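Long-range contact in alpha-ketoglutarate-dependent 2,4-dichlorophenoxyacetate dioxygenase (Bradyrhizobium diazoefficiens, PDB 5BKE), which probably acts as a metal- and 2-oxoglutarate-dependent dioxygenase that degrades aryloxyalkanoate herbicides such as 2,4-dichlorophenoxyacetate: residues L106-F120 with H169-T181. Numbering follows the deposited sequence. Where two conformers were deposited one is given.
Sequences LFNLGNCLWHSDSSF and HSLMYSRGSLGFT. With MN (manganese (II) ion), chain N; OGA (N-oxalylglycine), chain O.
The R175 side chain, bent at chi2, lies over one face of the F107 ring: CD stands 4.0 Å from the F107 centroid as a CH-pi contact, and CZ lies 4.3 Å from it, 21° off the normal, a cation-pi pair. The same phenyl turns its edge to the face of F180, planes 75° apart. Farther along, L171 CD1 sits almost centrally over F120, 3.7 Å from its centroid, while S118 CA backs the opposite face.

G110 CA packs 3.5 Å from R175 NH2, against one guanidinium face, with L171 CD2 over the other. L113 and L178 meet tip to tip, their CD2 atoms 4.0 Å apart.

A water bridges R175 NH2 to G110 O. S119 OG and H169 ND1 share a hydrogen bond of 2.9 Å at the imidazole edge; S213 also binds this hydroxyl.

H115, D117 and H264 form the HXD...H facial triad, and N-oxalylglycine chelates the manganese through O1 and O2'. H115 ND1 donates in plane to L113 O (2.9 Å, 173°), which together with the NE2-manganese bond holds the ring's orientation. Segment 169-181 packs on residues flanking H115 and D117 without touching either, and its buried guanidinium is probably stabilised by the F107 face and the water.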
loop_
_atom_site.group_PDB
_atom_site.type_symbol
_atom_site.label_atom_id
_atom_site.label_comp_id
_atom_site.label_asym_id
_atom_site.label_seq_id
_atom_site.Cartn_x
_atom_site.Cartn_y
_atom_site.Cartn_z
ATOM N N LEU C 106 -50.123 7.223 -28.458
ATOM C CA LEU C 106 -49.264 8.404 -28.269
ATOM C C LEU C 106 -48.782 8.584 -26.824
ATOM O O LEU C 106 -47.650 9.022 -26.596
ATOM C CB LEU C 106 -49.946 9.685 -28.778
ATOM C CG LEU C 106 -50.190 9.916 -30.283
ATOM C CD1 LEU C 106 -50.799 11.295 -30.503
ATOM C CD2 LEU C 106 -48.942 9.748 -31.154
ATOM N N PHE C 107 -49.645 8.233 -25.872
ATOM C CA PHE C 107 -49.297 8.174 -24.454
ATOM C C PHE C 107 -48.327 7.010 -24.164
ATOM O O PHE C 107 -47.374 7.185 -23.399
ATOM C CB PHE C 107 -50.571 8.063 -23.610
ATOM C CG PHE C 107 -50.373 8.372 -22.145
ATOM C CD1 PHE C 107 -50.049 7.351 -21.228
ATOM C CD2 PHE C 107 -50.540 9.678 -21.660
ATOM C CE1 PHE C 107 -49.878 7.635 -19.871
ATOM C CE2 PHE C 107 -50.376 9.962 -20.306
ATOM C CZ PHE C 107 -50.041 8.943 -19.413
ATOM N N ASN C 108 -48.566 5.845 -24.785
ATOM C CA ASN C 108 -47.715 4.635 -24.649
ATOM C C ASN C 108 -46.295 4.802 -25.196
ATOM O O ASN C 108 -45.402 4.027 -24.855
ATOM C CB ASN C 108 -48.347 3.432 -25.357
ATOM C CG ASN C 108 -49.553 2.866 -24.626
ATOM O OD1 ASN C 108 -49.935 3.324 -23.540
ATOM N ND2 ASN C 108 -50.166 1.851 -25.232
ATOM N N LEU C 109 -46.109 5.796 -26.062
ATOM C CA LEU C 109 -44.799 6.158 -26.593
ATOM C C LEU C 109 -43.876 6.718 -25.505
ATOM O O LEU C 109 -42.656 6.718 -25.670
ATOM C CB LEU C 109 -44.937 7.131 -27.772
ATOM C CG LEU C 109 -45.445 6.542 -29.100
ATOM C CD1 LEU C 109 -45.632 7.640 -30.138
ATOM C CD2 LEU C 109 -44.525 5.440 -29.638
ATOM N N GLY C 110 -44.475 7.164 -24.397
ATOM C CA GLY C 110 -43.768 7.502 -23.167
ATOM C C GLY C 110 -42.790 6.439 -22.685
ATOM O O GLY C 110 -41.735 6.770 -22.148
ATOM N N ASN C 111 -43.131 5.170 -22.897
ATOM C CA ASN C 111 -42.266 4.050 -22.510
ATOM C C ASN C 111 -40.921 4.034 -23.256
ATOM O O ASN C 111 -39.987 3.363 -22.821
ATOM C CB ASN C 111 -42.998 2.700 -22.626
ATOM C CG ASN C 111 -43.928 2.424 -21.444
ATOM O OD1 ASN C 111 -44.008 3.209 -20.493
ATOM N ND2 ASN C 111 -44.631 1.297 -21.498
ATOM N N CYS C 112 -40.823 4.796 -24.349
ATOM C CA CYS C 112 -39.597 4.876 -25.129
ATOM C C CYS C 112 -38.552 5.740 -24.474
ATOM O O CYS C 112 -37.387 5.704 -24.866
ATOM C CB CYS C 112 -39.875 5.356 -26.558
ATOM S SG CYS C 112 -40.830 4.174 -27.529
ATOM N N LEU C 113 -38.975 6.528 -23.488
ATOM C CA LEU C 113 -38.060 7.335 -22.681
ATOM C C LEU C 113 -37.541 6.551 -21.474
ATOM O O LEU C 113 -38.241 5.679 -20.947
ATOM C CB LEU C 113 -38.737 8.635 -22.246
ATOM C CG LEU C 113 -39.365 9.531 -23.319
ATOM C CD1 LEU C 113 -40.236 10.601 -22.673
ATOM C CD2 LEU C 113 -38.302 10.168 -24.210
ATOM N N TRP C 114 -36.305 6.852 -21.062
ATOM C CA TRP C 114 -35.693 6.267 -19.856
ATOM C C TRP C 114 -36.515 6.651 -18.635
ATOM O O TRP C 114 -36.726 7.834 -18.368
ATOM C CB TRP C 114 -34.260 6.763 -19.664
ATOM C CG TRP C 114 -33.225 6.152 -20.578
ATOM C CD1 TRP C 114 -32.604 6.758 -21.631
ATOM C CD2 TRP C 114 -32.688 4.826 -20.506
ATOM N NE1 TRP C 114 -31.710 5.890 -22.226
ATOM C CE2 TRP C 114 -31.734 4.702 -21.550
ATOM C CE3 TRP C 114 -32.909 3.727 -19.651
ATOM C CZ2 TRP C 114 -31.007 3.523 -21.771
ATOM C CZ3 TRP C 114 -32.191 2.559 -19.869
ATOM C CH2 TRP C 114 -31.244 2.468 -20.926
ATOM N N HIS C 115 -36.987 5.644 -17.905
ATOM C CA HIS C 115 -37.895 5.862 -16.786
ATOM C C HIS C 115 -37.765 4.777 -15.730
ATOM O O HIS C 115 -37.255 3.685 -15.999
ATOM C CB HIS C 115 -39.364 5.985 -17.271
ATOM C CG HIS C 115 -39.981 4.698 -17.746
ATOM N ND1 HIS C 115 -39.804 4.217 -19.026
ATOM C CD2 HIS C 115 -40.798 3.816 -17.124
ATOM C CE1 HIS C 115 -40.476 3.086 -19.166
ATOM N NE2 HIS C 115 -41.083 2.815 -18.024
ATOM N N SER C 116 -38.231 5.109 -14.529
ATOM C CA SER C 116 -38.420 4.158 -13.434
ATOM C C SER C 116 -39.933 4.122 -13.188
ATOM O O SER C 116 -40.567 5.184 -13.122
ATOM C CB SER C 116 -37.651 4.641 -12.201
ATOM O OG SER C 116 -37.753 3.724 -11.137
ATOM N N ASP C 117 -40.518 2.927 -13.097
ATOM C CA ASP C 117 -41.982 2.799 -13.110
ATOM C C ASP C 117 -42.599 3.424 -11.871
ATOM O O ASP C 117 -42.064 3.269 -10.746
ATOM C CB ASP C 117 -42.443 1.336 -13.187
ATOM C CG ASP C 117 -42.181 0.687 -14.531
ATOM O OD1 ASP C 117 -42.186 1.367 -15.579
ATOM O OD2 ASP C 117 -41.990 -0.548 -14.528
ATOM N N SER C 118 -43.720 4.115 -12.115
ATOM C CA SER C 118 -44.534 4.731 -11.062
ATOM C C SER C 118 -43.761 5.716 -10.176
ATOM O O SER C 118 -44.092 5.895 -8.994
ATOM C CB SER C 118 -45.229 3.654 -10.216
ATOM O OG SER C 118 -46.214 2.970 -10.969
ATOM N N SER C 119 -42.730 6.351 -10.739
ATOM C CA SER C 119 -41.967 7.357 -10.007
ATOM C C SER C 119 -42.823 8.620 -9.746
ATOM O O SER C 119 -42.484 9.449 -8.889
ATOM C CB SER C 119 -40.632 7.666 -10.711
ATOM O OG SER C 119 -40.800 8.385 -11.918
ATOM N N PHE C 120 -43.931 8.731 -10.494
ATOM C CA PHE C 120 -44.997 9.738 -10.300
ATOM C C PHE C 120 -45.954 9.442 -9.129
ATOM O O PHE C 120 -46.927 10.169 -8.936
ATOM C CB PHE C 120 -45.814 9.897 -11.598
ATOM C CG PHE C 120 -46.364 8.602 -12.127
ATOM C CD1 PHE C 120 -47.528 8.034 -11.577
ATOM C CD2 PHE C 120 -45.712 7.928 -13.168
ATOM C CE1 PHE C 120 -48.019 6.819 -12.057
ATOM C CE2 PHE C 120 -46.210 6.717 -13.661
ATOM C CZ PHE C 120 -47.360 6.161 -13.102
ATOM N N HIS C 169 -41.944 14.657 -9.846
ATOM C CA HIS C 169 -42.288 13.656 -10.851
ATOM C C HIS C 169 -43.779 13.722 -11.199
ATOM O O HIS C 169 -44.634 13.758 -10.304
ATOM C CB HIS C 169 -42.007 12.248 -10.349
ATOM C CG HIS C 169 -40.558 11.918 -10.165
ATOM N ND1 HIS C 169 -39.937 10.905 -10.866
ATOM C CD2 HIS C 169 -39.623 12.418 -9.319
ATOM C CE1 HIS C 169 -38.681 10.804 -10.468
ATOM N NE2 HIS C 169 -38.468 11.705 -9.523
ATOM N N SER C 170 -44.070 13.707 -12.498
ATOM C CA SER C 170 -45.430 13.651 -13.018
ATOM C C SER C 170 -45.445 13.027 -14.411
ATOM O O SER C 170 -44.546 13.291 -15.226
ATOM C CB SER C 170 -46.024 15.059 -13.099
ATOM O OG SER C 170 -47.294 15.042 -13.720
ATOM N N LEU C 171 -46.488 12.239 -14.690
ATOM C CA LEU C 171 -46.771 11.772 -16.058
ATOM C C LEU C 171 -46.893 12.912 -17.068
ATOM O O LEU C 171 -46.595 12.729 -18.249
ATOM C CB LEU C 171 -48.011 10.879 -16.108
ATOM C CG LEU C 171 -47.789 9.419 -15.702
ATOM C CD1 LEU C 171 -49.082 8.759 -15.247
ATOM C CD2 LEU C 171 -47.129 8.608 -16.813
ATOM N N MET C 172 -47.285 14.093 -16.594
ATOM C CA MET C 172 -47.371 15.289 -17.438
ATOM C C MET C 172 -46.002 15.788 -17.928
ATOM O O MET C 172 -45.913 16.415 -18.988
ATOM C CB MET C 172 -48.118 16.414 -16.713
ATOM C CG MET C 172 -49.556 16.084 -16.317
ATOM S SD MET C 172 -50.513 17.516 -15.740
ATOM C CE MET C 172 -49.884 17.773 -14.079
ATOM N N TYR C 173 -44.943 15.523 -17.157
ATOM C CA TYR C 173 -43.581 15.909 -17.564
ATOM C C TYR C 173 -43.011 14.997 -18.659
ATOM O O TYR C 173 -42.461 15.488 -19.654
ATOM C CB TYR C 173 -42.628 15.953 -16.373
ATOM C CG TYR C 173 -42.774 17.141 -15.442
ATOM C CD1 TYR C 173 -42.744 18.456 -15.928
ATOM C CD2 TYR C 173 -42.887 16.952 -14.051
ATOM C CE1 TYR C 173 -42.855 19.543 -15.067
ATOM C CE2 TYR C 173 -42.999 18.034 -13.181
ATOM C CZ TYR C 173 -42.979 19.328 -13.692
ATOM O OH TYR C 173 -43.086 20.408 -12.839
ATOM N N SER C 174 -43.157 13.686 -18.473
ATOM C CA SER C 174 -42.683 12.706 -19.444
ATOM C C SER C 174 -43.440 12.778 -20.769
ATOM O O SER C 174 -42.816 12.747 -21.834
ATOM C CB SER C 174 -42.734 11.294 -18.874
ATOM O OG SER C 174 -44.036 10.961 -18.445
ATOM N N ARG C 175 -44.769 12.880 -20.696
ATOM C CA ARG C 175 -45.600 13.001 -21.894
ATOM C C ARG C 175 -45.445 14.380 -22.510
ATOM O O ARG C 175 -45.471 14.518 -23.725
ATOM C CB ARG C 175 -47.075 12.673 -21.619
ATOM C CG ARG C 175 -47.343 11.290 -21.041
ATOM C CD ARG C 175 -46.638 10.175 -21.799
ATOM N NE ARG C 175 -46.800 8.844 -21.194
ATOM C CZ ARG C 175 -45.903 8.230 -20.418
ATOM N NH1 ARG C 175 -46.164 7.013 -19.961
ATOM N NH2 ARG C 175 -44.750 8.810 -20.095
ATOM N N GLY C 176 -45.229 15.385 -21.663
ATOM C CA GLY C 176 -44.929 16.749 -22.107
ATOM C C GLY C 176 -43.688 16.933 -22.961
ATOM O O GLY C 176 -43.685 17.764 -23.876
ATOM N N SER C 177 -42.627 16.179 -22.673
ATOM C CA SER C 177 -41.408 16.254 -23.497
ATOM C C SER C 177 -41.595 15.611 -24.879
ATOM O O SER C 177 -40.815 15.871 -25.801
ATOM C CB SER C 177 -40.188 15.677 -22.764
ATOM O OG SER C 177 -40.406 14.338 -22.384
ATOM N N LEU C 178 -42.630 14.783 -25.013
ATOM C CA LEU C 178 -42.992 14.186 -26.292
ATOM C C LEU C 178 -44.021 15.014 -27.067
ATOM O O LEU C 178 -44.399 14.631 -28.166
ATOM C CB LEU C 178 -43.476 12.740 -26.102
ATOM C CG LEU C 178 -42.447 11.667 -25.688
ATOM C CD1 LEU C 178 -43.084 10.290 -25.656
ATOM C CD2 LEU C 178 -41.214 11.646 -26.585
ATOM N N GLY C 179 -44.465 16.140 -26.501
ATOM C CA GLY C 179 -45.445 17.034 -27.154
ATOM C C GLY C 179 -46.899 16.891 -26.718
ATOM O O GLY C 179 -47.734 17.729 -27.059
ATOM N N PHE C 180 -47.190 15.827 -25.969
ATOM C CA PHE C 180 -48.502 15.545 -25.362
ATOM C C PHE C 180 -48.704 16.526 -24.181
ATOM O O PHE C 180 -48.314 16.231 -23.041
ATOM C CB PHE C 180 -48.474 14.077 -24.897
ATOM C CG PHE C 180 -49.819 13.456 -24.620
ATOM C CD1 PHE C 180 -50.557 13.793 -23.473
ATOM C CD2 PHE C 180 -50.313 12.452 -25.461
ATOM C CE1 PHE C 180 -51.782 13.184 -23.206
ATOM C CE2 PHE C 180 -51.534 11.840 -25.195
ATOM C CZ PHE C 180 -52.270 12.205 -24.067
ATOM N N THR C 181 -49.307 17.689 -24.460
ATOM C CA THR C 181 -49.418 18.783 -23.465
ATOM C C THR C 181 -50.833 19.212 -23.024
ATOM O O THR C 181 -50.968 20.119 -22.192
ATOM C CB THR C 181 -48.644 20.053 -23.900
ATOM O OG1 THR C 181 -49.038 20.429 -25.224
ATOM C CG2 THR C 181 -47.139 19.831 -23.854
HETATM MN MN MN N . -41.808 0.949 -17.576
HETATM C C1 OGA O . -42.941 -1.377 -18.579
HETATM C C2 OGA O . -42.155 -0.905 -19.699
HETATM C C4 OGA O . -41.263 -1.438 -21.928
HETATM C C5 OGA O . -41.541 -2.525 -22.930
HETATM O O1 OGA O . -42.832 -0.752 -17.496
HETATM O O2 OGA O . -43.648 -2.398 -18.731
HETATM O "O2'" OGA O . -41.757 0.256 -19.679
HETATM O O3 OGA O . -42.737 -2.703 -23.259
HETATM N N1 OGA O . -41.886 -1.780 -20.658
HETATM O O4 OGA O . -40.583 -3.200 -23.370
HETATM O O HOH W 1 -41.952 7.681 -19.610
#